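Local coordinates for vitamin B12-binding protein (Vibrio cholerae O395, PDB 5YSC), which binds vitamin B12 in the periplasm and probably delivers it to the membrane subunits of the BtuCDF ABC transporter for import, at residues Lys164-Leu169 against Val198-Val203. Sequence-based numbering, arbitrary orientation.
Sequences KPIITL and VSIEQV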
ATOM      1  N   LYS A 164       9.833  -5.280  16.021  1.00 43.12           N
ATOM      2  CA  LYS A 164      11.116  -4.712  16.460  1.00 47.37           C
ATOM      3  C   LYS A 164      11.753  -3.871  15.357  1.00 49.76           C
ATOM      4  O   LYS A 164      12.193  -4.432  14.334  1.00 51.25           O
ATOM      5  CB  LYS A 164      12.106  -5.798  16.873  1.00 53.73           C
ATOM      6  CG  LYS A 164      11.547  -6.894  17.761  1.00 55.31           C
ATOM      7  CD  LYS A 164      12.515  -8.071  17.834  1.00 59.18           C
ATOM      8  CE  LYS A 164      11.869  -9.296  18.452  1.00 61.05           C
ATOM      9  NZ  LYS A 164      12.716 -10.515  18.252  1.00 65.36           N
ATOM     10  N   PRO A 165      11.818  -2.537  15.492  1.00 38.36           N
ATOM     11  CA  PRO A 165      11.118  -1.759  16.511  1.00 35.76           C
ATOM     12  C   PRO A 165       9.654  -1.718  16.130  1.00 31.40           C
ATOM     13  O   PRO A 165       9.310  -2.205  15.051  1.00 29.77           O
ATOM     14  CB  PRO A 165      11.781  -0.386  16.431  1.00 35.80           C
ATOM     15  CG  PRO A 165      12.212  -0.281  14.997  1.00 35.94           C
ATOM     16  CD  PRO A 165      12.587  -1.674  14.576  1.00 38.80           C
ATOM     17  N   ILE A 166       8.803  -1.173  16.987  1.00 30.77           N
ATOM     18  CA  ILE A 166       7.398  -0.980  16.640  1.00 28.21           C
ATOM     19  C   ILE A 166       7.298   0.286  15.798  1.00 27.11           C
ATOM     20  O   ILE A 166       7.466   1.393  16.311  1.00 28.45           O
ATOM     21  CB  ILE A 166       6.513  -0.881  17.885  1.00 27.32           C
ATOM     22  CG1 ILE A 166       6.761  -2.082  18.825  1.00 30.03           C
ATOM     23  CG2 ILE A 166       5.076  -0.863  17.484  1.00 25.09           C
ATOM     24  CD1 ILE A 166       6.163  -1.894  20.226  1.00 32.64           C
ATOM     25  N   ILE A 167       7.029   0.121  14.499  1.00 25.15           N
ATOM     26  CA  ILE A 167       6.691   1.222  13.602  1.00 20.32           C
ATOM     27  C   ILE A 167       5.219   1.108  13.252  1.00 19.95           C
ATOM     28  O   ILE A 167       4.710   0.008  13.009  1.00 19.25           O
ATOM     29  CB  ILE A 167       7.539   1.200  12.313  1.00 22.56           C
ATOM     30  CG1 ILE A 167       9.023   1.088  12.623  1.00 25.89           C
ATOM     31  CG2 ILE A 167       7.271   2.426  11.477  1.00 19.72           C
ATOM     32  CD1 ILE A 167       9.549   2.220  13.396  1.00 28.82           C
ATOM     33  N   THR A 168       4.541   2.242  13.232  1.00 20.44           N
ATOM     34  CA  THR A 168       3.127   2.289  12.907  1.00 22.70           C
ATOM     35  C   THR A 168       2.939   3.426  11.910  1.00 19.92           C
ATOM     36  O   THR A 168       3.901   3.950  11.333  1.00 20.26           O
ATOM     37  CB  THR A 168       2.274   2.436  14.186  1.00 22.08           C
ATOM     38  OG1 THR A 168       0.881   2.254  13.876  1.00 21.21           O
ATOM     39  CG2 THR A 168       2.428   3.818  14.835  1.00 23.20           C
ATOM     40  N   LEU A 169       1.690   3.789  11.682  1.00 18.16           N
ATOM     41  CA  LEU A 169       1.303   4.787  10.707  1.00 16.55           C
ATOM     42  C   LEU A 169       0.597   5.927  11.416  1.00 18.12           C
ATOM     43  O   LEU A 169       0.103   5.769  12.539  1.00 19.13           O
ATOM     44  CB  LEU A 169       0.383   4.201   9.629  1.00 16.24           C
ATOM     45  CG  LEU A 169      -1.106   3.945   9.911  1.00 15.61           C
ATOM     46  CD1 LEU A 169      -1.781   3.410   8.645  1.00 14.87           C
ATOM     47  CD2 LEU A 169      -1.300   2.981  11.060  1.00 17.86           C
ATOM     48  N   VAL A 198       7.057   3.705  17.990  1.00 29.85           N
ATOM     49  CA  VAL A 198       6.312   3.831  19.235  1.00 31.36           C
ATOM     50  C   VAL A 198       6.797   2.777  20.223  1.00 31.55           C
ATOM     51  O   VAL A 198       7.250   1.699  19.840  1.00 30.34           O
ATOM     52  CB  VAL A 198       4.782   3.699  19.020  1.00 28.91           C
ATOM     53  CG1 VAL A 198       4.251   4.817  18.108  1.00 30.88           C
ATOM     54  CG2 VAL A 198       4.430   2.289  18.475  1.00 23.17           C
ATOM     55  N   SER A 199       6.692   3.094  21.510  1.00 31.13           N
ATOM     56  CA  SER A 199       7.082   2.176  22.566  1.00 32.52           C
ATOM     57  C   SER A 199       5.912   1.279  22.961  1.00 33.09           C
ATOM     58  O   SER A 199       4.744   1.609  22.742  1.00 29.06           O
ATOM     59  CB  SER A 199       7.559   2.959  23.793  1.00 34.54           C
ATOM     60  OG  SER A 199       6.444   3.505  24.477  1.00 36.77           O
ATOM     61  N   ILE A 200       6.245   0.145  23.588  1.00 38.58           N
ATOM     62  CA  ILE A 200       5.218  -0.733  24.142  1.00 35.36           C
ATOM     63  C   ILE A 200       4.264   0.067  25.009  1.00 33.94           C
ATOM     64  O   ILE A 200       3.042  -0.076  24.915  1.00 32.82           O
ATOM     65  CB  ILE A 200       5.856  -1.880  24.945  1.00 39.80           C
ATOM     66  CG1 ILE A 200       6.395  -2.954  24.004  1.00 40.40           C
ATOM     67  CG2 ILE A 200       4.822  -2.479  25.923  1.00 39.22           C
ATOM     68  CD1 ILE A 200       6.951  -4.207  24.699  1.00 42.86           C
ATOM     69  N   GLU A 201       4.820   0.899  25.895  1.00 35.59           N
ATOM     70  CA  GLU A 201       4.005   1.687  26.816  1.00 37.32           C
ATOM     71  C   GLU A 201       3.024   2.579  26.063  1.00 38.52           C
ATOM     72  O   GLU A 201       1.852   2.689  26.440  1.00 37.28           O
ATOM     73  CB  GLU A 201       4.919   2.535  27.714  1.00 45.05           C
ATOM     74  CG  GLU A 201       5.681   1.776  28.813  1.00 56.37           C
ATOM     75  CD  GLU A 201       6.556   0.639  28.299  1.00 62.26           C
ATOM     76  OE1 GLU A 201       6.612  -0.420  28.981  1.00 64.65           O
ATOM     77  OE2 GLU A 201       7.186   0.803  27.227  1.00 62.06           O
ATOM     78  N   GLN A 202       3.495   3.209  24.994  1.00 35.31           N
ATOM     79  CA  GLN A 202       2.644   4.068  24.180  1.00 33.08           C
ATOM     80  C   GLN A 202       1.391   3.344  23.687  1.00 31.22           C
ATOM     81  O   GLN A 202       0.294   3.882  23.761  1.00 31.97           O
ATOM     82  CB  GLN A 202       3.425   4.634  22.999  1.00 31.72           C
ATOM     83  CG  GLN A 202       4.354   5.775  23.367  1.00 37.27           C
ATOM     84  CD  GLN A 202       5.182   6.252  22.195  1.00 40.78           C
ATOM     85  OE1 GLN A 202       6.221   5.677  21.880  1.00 41.86           O
ATOM     86  NE2 GLN A 202       4.728   7.310  21.546  1.00 43.21           N
ATOM     87  N   VAL A 203       1.562   2.131  23.175  1.00 31.22           N
ATOM     88  CA  VAL A 203       0.415   1.320  22.768  1.00 30.56           C
ATOM     89  C   VAL A 203      -0.434   0.978  23.983  1.00 30.45           C
ATOM     90  O   VAL A 203      -1.658   1.153  23.979  1.00 30.11           O
ATOM     91  CB  VAL A 203       0.873   0.034  22.053  1.00 26.69           C
ATOM     92  CG1 VAL A 203      -0.346  -0.790  21.603  1.00 24.64           C
ATOM     93  CG2 VAL A 203       1.794   0.336  20.875  1.00 28.71           C
TER
HETATM   94  O   HOH W   1       9.433   0.477  19.700  1.00 46.11           O
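Val198 N donates to Ile166 O at 2.9 Å, almost straight at hydrogen (163°), and the side chains of the two residues meet beside this bond. A water accepts from Ile166 N at 3.2 Å; its approach to Val198 O is too short to be trusted. The two side chains cross at about a right angle, and Ile166 CG2 presses on Val198 CG2 at 3.4 Å, tighter than usual for two methyls. Val198 CG2 sits between its own backbone N and carbonyl carbon, while CG1 lies beside the backbone N (chi1 -62°), anti to the carbonyl carbon, and meets Thr168 CG2 at 3.9 Å. Val198 thus spreads its two methyls over Ile166 and Thr168. With OG1 anti to the backbone N (chi1 -170°) and hydrogen-bonded to Tyr159 O, Thr168 turns its CG2 methyl to Val198. In the other direction Ile166 extends CD1 to Ile200 CG1, 3.9 Å away, again with the side chains crossed. Phe158 of strand 155-159 packs against both Ile166 and Thr168. Just past Val198 the chain turns into helix 200-206: Gln202 N donates to Ser199 OG at 3.0 Å, and Ser199 N donates to Gln202 OE1 at 2.7 Å from above the amide plane. Glu201, in the first turn of this helix, is predicted to be important for BtuC binding. The arrangement is a capping-box helix start next to a loosely paired antiparallel segment, in the lobe of this periplasmic binding protein built on the parallel sheet containing strand 155-159.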